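Local coordinates for protein fatty acid synthase 1, isoform A (Drosophila melanogaster, PDB 6FN6) that probably catalyses NADPH-dependent de novo synthesis of long-chain saturated fatty acids, this piece being its modifying region of dehydratase, enoylreductase and ketoreductase domains, at residues Gly703-Gly708 with Leu729-Thr734; Ser767-Val772 with Ile797-Leu802; Ser787-Lys792 with Gly810-Ser815; Gly804-Ile809 with Thr829-Ile834. All blocks are in the same frame, centred on the assembly; numbering follows the deposited sequence.

Contact 1: Gly703-Gly708 with Leu729-Thr734; sequences GQMKKG and LAHGLT
The imidazole of His731, near the carboxyl end of helix 719-731, carries the methyl group of Met705 over one face: CE lies 3.8 Å from the ring centroid, 14° off the normal, displaced toward the rim and nearest to CG. This is a CH-pi contact, and the two side chains meet at about a right angle. Met705 CG sits between the backbone N and the carbonyl carbon (chi1 64°), and the extended chain beyond carries CE to the ring. Its sulfur stands only obliquely to the imidazole; SD instead lies 3.9 Å from CD2 of Leu733, and Leu733 CD2 is also 3.9 Å from Met705 CB. Leu733 and Met705 both pack on Leu783 of strand 781-786, and Met705 touches Leu699 and Val700 of helix 689-702.

One backbone hydrogen bond joins the segments, from Gly708 N to Gly732 O at 3.2 Å. The donor stands well above the plane of the carbonyl. Beside it the aliphatic start of Lys707 passes the end of the helix, with CB 3.3 Å from His731 O, while its amine leads away from the contact. Gly732 is the C-prime residue of the Schellman motif that closes this helix; its positive phi suits a glycine, and a side chain there would probably come close to CG of Lys707.

The chemistry is thus divided: the buried Met705 and Leu733 make the apolar side, with the partly exposed His731 ring at its margin, whereas backbone polarity and the lysine lie toward solvent, consistent with a helix terminus packed against the loop entering strand 710-713.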
# COMPACT_ATOMS: atom_id res chain seq x y z
N GLY A 703 -1.55 6.93 18.99
CA GLY A 703 -2.61 5.93 18.94
C GLY A 703 -3.82 6.23 19.81
O GLY A 703 -4.92 5.76 19.53
N GLN A 704 -3.60 7.00 20.88
CA GLN A 704 -4.67 7.34 21.81
C GLN A 704 -5.43 6.09 22.24
O GLN A 704 -6.63 5.97 22.01
CB GLN A 704 -5.65 8.34 21.18
CG GLN A 704 -4.99 9.57 20.58
CD GLN A 704 -6.01 10.58 20.09
OE1 GLN A 704 -5.92 11.06 18.96
NE2 GLN A 704 -6.98 10.92 20.93
N MET A 705 -4.72 5.17 22.89
CA MET A 705 -5.31 3.91 23.29
C MET A 705 -6.25 4.11 24.48
O MET A 705 -5.96 4.90 25.37
CB MET A 705 -4.21 2.89 23.63
CG MET A 705 -3.34 3.27 24.82
SD MET A 705 -2.29 1.89 25.34
CE MET A 705 -1.34 2.67 26.64
N LYS A 706 -7.36 3.38 24.47
CA LYS A 706 -8.35 3.49 25.54
C LYS A 706 -8.54 2.16 26.25
O LYS A 706 -8.32 1.10 25.68
CB LYS A 706 -9.70 3.96 24.98
CG LYS A 706 -9.95 5.46 25.10
CD LYS A 706 -9.31 6.23 23.97
CE LYS A 706 -9.63 7.72 24.07
NZ LYS A 706 -9.14 8.48 22.89
N LYS A 707 -8.95 2.24 27.52
CA LYS A 707 -9.17 1.05 28.33
C LYS A 707 -10.20 0.13 27.68
O LYS A 707 -11.18 0.58 27.09
CB LYS A 707 -9.62 1.47 29.74
CG LYS A 707 -10.06 0.32 30.64
CD LYS A 707 -10.37 0.82 32.04
CE LYS A 707 -10.97 -0.26 32.91
NZ LYS A 707 -12.34 -0.66 32.46
N GLY A 708 -9.96 -1.18 27.80
CA GLY A 708 -10.89 -2.16 27.27
C GLY A 708 -10.64 -2.53 25.82
O GLY A 708 -11.21 -3.49 25.31
N LEU A 729 -1.22 -3.16 29.56
CA LEU A 729 -1.92 -3.89 30.62
C LEU A 729 -2.27 -2.95 31.77
O LEU A 729 -3.28 -3.13 32.44
CB LEU A 729 -1.07 -5.06 31.12
CG LEU A 729 -0.89 -6.24 30.17
CD1 LEU A 729 0.02 -7.29 30.80
CD2 LEU A 729 -2.23 -6.87 29.78
N ALA A 730 -1.42 -1.95 31.99
CA ALA A 730 -1.65 -0.99 33.06
C ALA A 730 -2.87 -0.12 32.75
O ALA A 730 -3.63 0.24 33.64
CB ALA A 730 -0.42 -0.12 33.27
N HIS A 731 -3.04 0.21 31.47
CA HIS A 731 -4.17 1.03 31.04
C HIS A 731 -5.44 0.20 30.90
O HIS A 731 -6.54 0.75 30.74
CB HIS A 731 -3.84 1.74 29.72
CG HIS A 731 -3.06 3.01 29.90
ND1 HIS A 731 -3.51 4.23 29.44
CD2 HIS A 731 -1.86 3.24 30.49
CE1 HIS A 731 -2.62 5.16 29.74
NE2 HIS A 731 -1.61 4.59 30.37
N GLY A 732 -5.30 -1.12 30.95
CA GLY A 732 -6.44 -2.01 30.98
C GLY A 732 -6.86 -2.61 29.65
O GLY A 732 -7.98 -3.10 29.51
N LEU A 733 -5.97 -2.56 28.67
CA LEU A 733 -6.27 -3.14 27.36
C LEU A 733 -6.10 -4.66 27.37
O LEU A 733 -5.36 -5.21 28.19
CB LEU A 733 -5.37 -2.54 26.28
CG LEU A 733 -5.75 -1.16 25.74
CD1 LEU A 733 -5.58 -0.08 26.79
CD2 LEU A 733 -4.94 -0.84 24.49
N THR A 734 -6.82 -5.32 26.48
CA THR A 734 -6.58 -6.73 26.20
C THR A 734 -5.38 -6.83 25.26
O THR A 734 -5.34 -6.17 24.22
CB THR A 734 -7.81 -7.41 25.58
OG1 THR A 734 -8.86 -7.47 26.56
CG2 THR A 734 -7.48 -8.83 25.11

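Contact 2: Ser767-Val772 with Ile797-Leu802; sequences SFEQLV and IRCLGL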
# COMPACT_ATOMS: atom_id res chain seq x y z
N SER A 767 1.39 -17.13 11.47
CA SER A 767 0.34 -17.88 12.16
C SER A 767 -0.48 -17.00 13.10
O SER A 767 -1.66 -17.28 13.33
CB SER A 767 0.95 -19.04 12.95
OG SER A 767 1.62 -18.58 14.10
N PHE A 768 0.12 -15.94 13.62
CA PHE A 768 -0.55 -15.10 14.60
C PHE A 768 -1.80 -14.45 14.03
O PHE A 768 -2.70 -14.06 14.78
CB PHE A 768 0.41 -14.02 15.12
CG PHE A 768 0.86 -13.04 14.08
CD1 PHE A 768 0.07 -11.95 13.74
CD2 PHE A 768 2.07 -13.20 13.43
CE1 PHE A 768 0.48 -11.04 12.78
CE2 PHE A 768 2.49 -12.30 12.48
CZ PHE A 768 1.70 -11.22 12.15
N GLU A 769 -1.87 -14.33 12.71
CA GLU A 769 -3.06 -13.78 12.06
C GLU A 769 -4.29 -14.62 12.37
O GLU A 769 -5.32 -14.10 12.79
CB GLU A 769 -2.84 -13.68 10.55
CG GLU A 769 -4.01 -13.06 9.79
CD GLU A 769 -3.80 -13.06 8.29
OE1 GLU A 769 -2.63 -13.16 7.86
OE2 GLU A 769 -4.80 -12.99 7.55
N GLN A 770 -4.17 -15.93 12.16
CA GLN A 770 -5.28 -16.84 12.42
C GLN A 770 -5.64 -16.81 13.90
O GLN A 770 -6.81 -16.79 14.26
CB GLN A 770 -4.93 -18.27 12.00
CG GLN A 770 -4.90 -18.50 10.49
CD GLN A 770 -3.75 -17.79 9.81
OE1 GLN A 770 -2.61 -17.87 10.26
NE2 GLN A 770 -4.04 -17.09 8.72
N LEU A 771 -4.62 -16.79 14.75
CA LEU A 771 -4.81 -16.80 16.19
C LEU A 771 -5.64 -15.60 16.65
O LEU A 771 -6.59 -15.75 17.41
CB LEU A 771 -3.46 -16.80 16.91
CG LEU A 771 -3.46 -16.82 18.44
CD1 LEU A 771 -2.23 -17.54 18.96
CD2 LEU A 771 -3.53 -15.41 19.04
N VAL A 772 -5.25 -14.41 16.19
CA VAL A 772 -5.90 -13.18 16.61
C VAL A 772 -7.33 -13.13 16.10
O VAL A 772 -8.25 -12.80 16.84
CB VAL A 772 -5.10 -11.95 16.15
CG1 VAL A 772 -5.90 -10.67 16.36
CG2 VAL A 772 -3.78 -11.89 16.89
N ILE A 797 -1.76 -6.21 9.21
CA ILE A 797 -2.79 -5.32 8.69
C ILE A 797 -4.14 -6.02 8.74
O ILE A 797 -5.14 -5.43 9.15
CB ILE A 797 -2.44 -4.85 7.26
CG1 ILE A 797 -1.26 -3.87 7.28
CG2 ILE A 797 -3.65 -4.24 6.57
CD1 ILE A 797 -1.59 -2.51 7.86
N ARG A 798 -4.16 -7.28 8.32
CA ARG A 798 -5.38 -8.06 8.30
C ARG A 798 -5.94 -8.28 9.71
O ARG A 798 -7.10 -8.65 9.87
CB ARG A 798 -5.15 -9.41 7.62
CG ARG A 798 -4.72 -9.31 6.16
CD ARG A 798 -4.47 -10.68 5.55
NE ARG A 798 -3.45 -10.65 4.50
CZ ARG A 798 -2.26 -11.25 4.57
NH1 ARG A 798 -1.91 -11.95 5.64
NH2 ARG A 798 -1.42 -11.15 3.56
N CYS A 799 -5.11 -8.05 10.73
CA CYS A 799 -5.56 -8.18 12.11
C CYS A 799 -6.28 -6.93 12.61
O CYS A 799 -6.89 -6.94 13.68
CB CYS A 799 -4.37 -8.47 13.04
SG CYS A 799 -3.69 -10.13 12.87
N LEU A 800 -6.20 -5.85 11.84
CA LEU A 800 -6.78 -4.58 12.25
C LEU A 800 -8.30 -4.56 12.05
O LEU A 800 -8.80 -4.82 10.96
CB LEU A 800 -6.14 -3.43 11.48
CG LEU A 800 -6.28 -2.04 12.11
CD1 LEU A 800 -5.63 -1.99 13.48
CD2 LEU A 800 -5.68 -0.98 11.21
N GLY A 801 -9.01 -4.25 13.13
CA GLY A 801 -10.46 -4.18 13.10
C GLY A 801 -10.96 -2.77 12.85
O GLY A 801 -10.17 -1.85 12.67
N LEU A 802 -12.28 -2.61 12.82
CA LEU A 802 -12.91 -1.32 12.55
C LEU A 802 -12.35 -0.22 13.44
O LEU A 802 -12.12 -0.42 14.63
CB LEU A 802 -14.43 -1.42 12.72
CG LEU A 802 -15.15 -2.33 11.72
CD1 LEU A 802 -16.57 -2.63 12.17
CD2 LEU A 802 -15.15 -1.70 10.33
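Glu769 and Cys799 mark the nearest approach of the backbones, their CA atoms 6.1 Å apart, where helix 768-775 lies against the type I turn from Ile797 to Leu800. The thiol of Cys799 is directed at the helix. Its SG is 3.8 Å from CA of Glu769 and 4.0 Å from CB of Val772, and it meets the Phe768 ring at the edge, 5.3 Å from the centroid, a sulfur-aromatic contact.

Beside this apolar patch Glu769, its CG anti to the backbone N (chi1 -178°), forms a salt bridge with Arg798. NH1 donates to OE1 at 2.6 Å, close to the guanidinium plane but on a syn approach 30° out of the carboxylate plane. OE2 lies by the aliphatic CD of Arg798, and the salt bridge rests on the single NH1 bond. NH2 has a long, weak ion pair with Glu197 of the second subunit.

An alanine in place of Arg798 would probably leave the Glu769 carboxylate without its cationic mate and free to turn. Since Glu769 is buried, the guanidinium is likely to favour the ionised form of that carboxylate, and helix and turn are joined by one charged bond at the margin of an apolar contact centred on one thiol.

Contact 3: Ser787-Lys792 with Gly810-Ser815; sequences SLSEEK and GKFDLS
Asp813 and Glu790 supply the polar part of this contact. The backbone N of Glu790 donates to the syn lone pair of Asp813 OD2 at 2.9 Å, with an N-H...O angle of 159°; a second bond from the same N to OD1 is weak, at 3.4 Å. Asp813 CG is anti to the carbonyl carbon (chi1 -67°), which brings it toward segment 787-792, and OD1 is also bonded to Ser818 OG. An alanine in place of Asp813 would remove both oxygens and would probably leave Glu790 N and Ser818 OG without these acceptors, letting the loop shift. Ser815 OG and N both donate to Lys811 O, at the N-cap of helix 812-816.

The nonpolar contacts centre on Phe812. Its CE2 lies 3.5 Å from CG of Glu790, whose carboxylate plane is turned 54° from the ring, and its CB is 3.9 Å from CB of Ser789. Met822 of the second subunit packs on Asp813.

As for charge, OE1 of Glu790 stays 5.9 Å from OD1 of Asp813, so the two carboxylates, like charges if both are ionised, are near but not in contact.

Both segments follow parallel strands, 781-786 and 804-808, and each leads into a helix. Two neighbouring strand-to-helix loops at the carboxyl ends of the strands are characteristic of a Rossmann fold, and Ser787 lies near the glycine-rich GxGxxG pattern that probably belongs to the nucleotide site.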
# COMPACT_ATOMS: atom_id res chain seq x y z
N SER A 787 6.73 -4.08 14.64
CA SER A 787 8.15 -3.95 14.32
C SER A 787 8.56 -5.05 13.33
O SER A 787 9.74 -5.21 13.02
CB SER A 787 9.01 -4.02 15.58
OG SER A 787 8.77 -5.22 16.30
N LEU A 788 7.57 -5.82 12.87
CA LEU A 788 7.80 -6.85 11.86
C LEU A 788 7.66 -6.25 10.47
O LEU A 788 7.21 -5.11 10.33
CB LEU A 788 6.80 -8.01 12.05
CG LEU A 788 7.20 -9.11 13.04
CD1 LEU A 788 7.75 -8.55 14.34
CD2 LEU A 788 6.00 -10.01 13.31
N SER A 789 8.03 -7.00 9.44
CA SER A 789 8.03 -6.47 8.08
C SER A 789 7.57 -7.49 7.05
O SER A 789 7.47 -8.68 7.33
CB SER A 789 9.44 -5.97 7.72
OG SER A 789 10.37 -7.04 7.71
N GLU A 790 7.30 -6.99 5.84
CA GLU A 790 6.89 -7.81 4.71
C GLU A 790 5.65 -8.65 5.04
O GLU A 790 4.70 -8.13 5.62
CB GLU A 790 8.06 -8.69 4.27
CG GLU A 790 9.27 -7.88 3.80
CD GLU A 790 10.44 -8.74 3.38
OE1 GLU A 790 10.78 -8.74 2.18
OE2 GLU A 790 11.04 -9.41 4.25
N GLU A 791 5.64 -9.93 4.66
CA GLU A 791 4.43 -10.75 4.76
C GLU A 791 3.84 -10.71 6.17
O GLU A 791 2.64 -10.89 6.36
CB GLU A 791 4.72 -12.20 4.34
CG GLU A 791 5.61 -13.00 5.29
CD GLU A 791 7.08 -12.64 5.17
OE1 GLU A 791 7.46 -11.96 4.19
OE2 GLU A 791 7.87 -13.03 6.06
N LYS A 792 4.69 -10.48 7.17
CA LYS A 792 4.24 -10.40 8.55
C LYS A 792 3.58 -9.05 8.83
O LYS A 792 2.79 -8.93 9.77
CB LYS A 792 5.41 -10.61 9.51
CG LYS A 792 6.07 -11.98 9.41
CD LYS A 792 7.33 -12.05 10.25
CE LYS A 792 8.18 -13.26 9.88
NZ LYS A 792 9.53 -13.22 10.51
N GLY A 810 8.87 -0.07 12.86
CA GLY A 810 9.91 -0.70 12.07
C GLY A 810 10.39 0.25 10.99
O GLY A 810 9.88 1.37 10.90
N LYS A 811 11.35 -0.17 10.18
CA LYS A 811 11.94 0.72 9.18
C LYS A 811 12.06 0.09 7.79
O LYS A 811 12.18 0.81 6.80
CB LYS A 811 13.32 1.19 9.64
CG LYS A 811 13.30 1.99 10.94
CD LYS A 811 12.54 3.29 10.80
CE LYS A 811 12.51 4.07 12.10
NZ LYS A 811 13.86 4.57 12.47
N PHE A 812 12.02 -1.23 7.72
CA PHE A 812 12.25 -1.92 6.45
C PHE A 812 11.29 -1.48 5.36
O PHE A 812 11.69 -0.87 4.37
CB PHE A 812 12.14 -3.43 6.62
CG PHE A 812 12.41 -4.20 5.36
CD1 PHE A 812 13.71 -4.47 4.96
CD2 PHE A 812 11.37 -4.63 4.56
CE1 PHE A 812 13.96 -5.17 3.80
CE2 PHE A 812 11.62 -5.33 3.39
CZ PHE A 812 12.92 -5.60 3.01
N ASP A 813 10.01 -1.79 5.53
CA ASP A 813 9.01 -1.51 4.51
C ASP A 813 8.91 -0.02 4.20
O ASP A 813 8.60 0.37 3.08
CB ASP A 813 7.65 -2.05 4.94
CG ASP A 813 7.63 -3.56 5.00
OD1 ASP A 813 7.48 -4.20 3.93
OD2 ASP A 813 7.75 -4.12 6.11
N LEU A 814 9.18 0.82 5.20
CA LEU A 814 9.19 2.26 4.99
C LEU A 814 10.34 2.64 4.07
O LEU A 814 10.15 3.38 3.10
CB LEU A 814 9.30 3.01 6.32
CG LEU A 814 7.98 3.44 6.96
CD1 LEU A 814 7.01 2.27 7.09
CD2 LEU A 814 8.22 4.09 8.31
N SER A 815 11.52 2.13 4.37
CA SER A 815 12.71 2.40 3.57
C SER A 815 12.55 1.86 2.15
O SER A 815 12.85 2.55 1.18
CB SER A 815 13.94 1.77 4.22
OG SER A 815 14.10 2.22 5.55

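Contact 4: Gly804-Ile809 with Thr829-Ile834; sequences GRFLEI and TSFHGI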
# COMPACT_ATOMS: atom_id res chain seq x y z
N GLY A 804 -9.53 0.80 13.61
CA GLY A 804 -8.21 0.44 14.08
C GLY A 804 -7.15 1.50 13.81
O GLY A 804 -7.34 2.40 12.99
N ARG A 805 -6.02 1.39 14.50
CA ARG A 805 -4.93 2.35 14.35
C ARG A 805 -3.58 1.64 14.33
O ARG A 805 -3.09 1.16 15.36
CB ARG A 805 -4.99 3.39 15.48
CG ARG A 805 -6.27 4.22 15.46
CD ARG A 805 -6.41 5.12 16.68
NE ARG A 805 -6.49 4.38 17.93
CZ ARG A 805 -7.55 3.66 18.32
NH1 ARG A 805 -8.61 3.57 17.53
NH2 ARG A 805 -7.53 3.03 19.48
N PHE A 806 -2.97 1.59 13.15
CA PHE A 806 -1.71 0.87 12.96
C PHE A 806 -0.53 1.75 13.34
O PHE A 806 -0.41 2.89 12.89
CB PHE A 806 -1.58 0.41 11.51
CG PHE A 806 -0.64 -0.74 11.32
CD1 PHE A 806 0.71 -0.53 11.11
CD2 PHE A 806 -1.11 -2.05 11.34
CE1 PHE A 806 1.58 -1.59 10.93
CE2 PHE A 806 -0.25 -3.11 11.16
CZ PHE A 806 1.10 -2.89 10.95
N LEU A 807 0.35 1.20 14.17
CA LEU A 807 1.49 1.95 14.70
C LEU A 807 2.80 1.30 14.28
O LEU A 807 3.23 0.32 14.89
CB LEU A 807 1.40 2.04 16.22
CG LEU A 807 0.05 2.50 16.76
CD1 LEU A 807 -0.00 2.34 18.28
CD2 LEU A 807 -0.24 3.93 16.36
N GLU A 808 3.42 1.83 13.23
CA GLU A 808 4.64 1.24 12.70
C GLU A 808 5.87 1.84 13.38
O GLU A 808 6.04 3.06 13.40
CB GLU A 808 4.73 1.44 11.18
CG GLU A 808 5.91 0.74 10.53
CD GLU A 808 5.91 -0.76 10.76
OE1 GLU A 808 4.83 -1.38 10.62
OE2 GLU A 808 6.97 -1.32 11.09
N ILE A 809 6.71 0.97 13.94
CA ILE A 809 7.96 1.41 14.55
C ILE A 809 9.14 0.69 13.92
O ILE A 809 10.27 0.82 14.38
CB ILE A 809 7.93 1.20 16.08
CG1 ILE A 809 7.64 -0.26 16.42
CG2 ILE A 809 6.88 2.11 16.71
CD1 ILE A 809 7.84 -0.60 17.88
N THR A 829 -9.68 3.43 9.38
CA THR A 829 -8.46 3.18 10.13
C THR A 829 -7.43 4.29 9.94
O THR A 829 -7.63 5.21 9.15
CB THR A 829 -7.82 1.84 9.72
OG1 THR A 829 -7.74 1.76 8.30
CG2 THR A 829 -8.64 0.68 10.25
N SER A 830 -6.34 4.20 10.70
CA SER A 830 -5.23 5.12 10.57
C SER A 830 -3.92 4.36 10.53
O SER A 830 -3.74 3.39 11.26
CB SER A 830 -5.22 6.12 11.72
OG SER A 830 -6.51 6.64 11.97
N PHE A 831 -3.01 4.79 9.66
CA PHE A 831 -1.66 4.24 9.64
C PHE A 831 -0.69 5.31 10.14
O PHE A 831 -0.68 6.42 9.61
CB PHE A 831 -1.28 3.76 8.24
CG PHE A 831 -0.11 2.82 8.22
CD1 PHE A 831 1.19 3.30 8.36
CD2 PHE A 831 -0.30 1.46 8.08
CE1 PHE A 831 2.26 2.44 8.35
CE2 PHE A 831 0.77 0.59 8.06
CZ PHE A 831 2.05 1.08 8.20
N HIS A 832 0.10 4.97 11.15
CA HIS A 832 1.02 5.93 11.76
C HIS A 832 2.47 5.52 11.61
O HIS A 832 2.91 4.52 12.19
CB HIS A 832 0.70 6.09 13.25
CG HIS A 832 -0.58 6.81 13.51
ND1 HIS A 832 -0.66 8.19 13.60
CD2 HIS A 832 -1.84 6.35 13.69
CE1 HIS A 832 -1.91 8.54 13.83
NE2 HIS A 832 -2.65 7.45 13.89
N GLY A 833 3.22 6.31 10.85
CA GLY A 833 4.67 6.20 10.84
C GLY A 833 5.22 6.87 12.09
O GLY A 833 5.03 8.07 12.28
N ILE A 834 5.89 6.10 12.93
CA ILE A 834 6.34 6.60 14.23
C ILE A 834 7.85 6.59 14.32
O ILE A 834 8.48 5.54 14.43
CB ILE A 834 5.71 5.79 15.37
CG1 ILE A 834 4.19 5.99 15.38
CG2 ILE A 834 6.30 6.19 16.72
CD1 ILE A 834 3.44 4.88 16.05
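Ile834, Phe806 and Phe831 have the most surface buried where strand 804-808 runs parallel to strand 830-833, the segment axes inclined by 17°. Phe806 and Phe831 are directly paired, and in both CG is anti to the backbone N (chi1 -158° in Phe806), which starts the two side chains alike; they lie side by side, pointing the same way. Their planes are nearly parallel but slid apart, with centroids 4.8 Å from each other and little overlap. Glu808 extends this face: its CB touches Phe831 CE1 and its OE1 lies in plane at the Phe806 ring edge, bonded to Asn786. Ile797 of helix 791-797 packs on both rings.

Ile834 works at the far end. Its CD1 reaches CB of Leu807 at 3.5 Å, and its CB is 4.1 Å from CG2 of Ile809, while Tyr697 and Ala698 of helix 689-702 cover it too. His832 lies beside Leu807, with Phe806 O at its ring edge.

In the backbone, Phe806 N donates to Ser830 O at 2.7 Å and Phe806 O receives His832 N at 2.8 Å, both partners flanking Phe831; Ile834 N closes the series on Glu808 O at 3.1 Å.

Strand 830-833 is the last of the six-stranded parallel sheet in this chain, but Ser830 to His832 pair antiparallel with a strand of the second subunit, where Phe825 of that subunit meets the Phe831 ring. A Rossmann sheet continued across a dimer interface is the arrangement seen in medium-chain dehydrogenase/reductase enzymes.

In the fold
The four contacts lie at different depths in one Rossmann-type domain, consistent with the enoylreductase part. Contact 4 is core: parallel strands, regular backbone bonds and aromatic and aliphatic packing. Contact 2 is also buried, yet it sets a helix against a turn and relies on a salt bridge and a thiol. Contacts 1 and 3 lie nearer the surface, one at a helix end with a CH-pi contact, the other between a loop and the first turn of helix 812-816, tied by a carboxylate. Helix 791-797 starts in contact 3 and ends at the edge of contact 2, and contacts 3 and 4 alternate along the chain. Arg805 of contact 4 reaches Gly703 of contact 1.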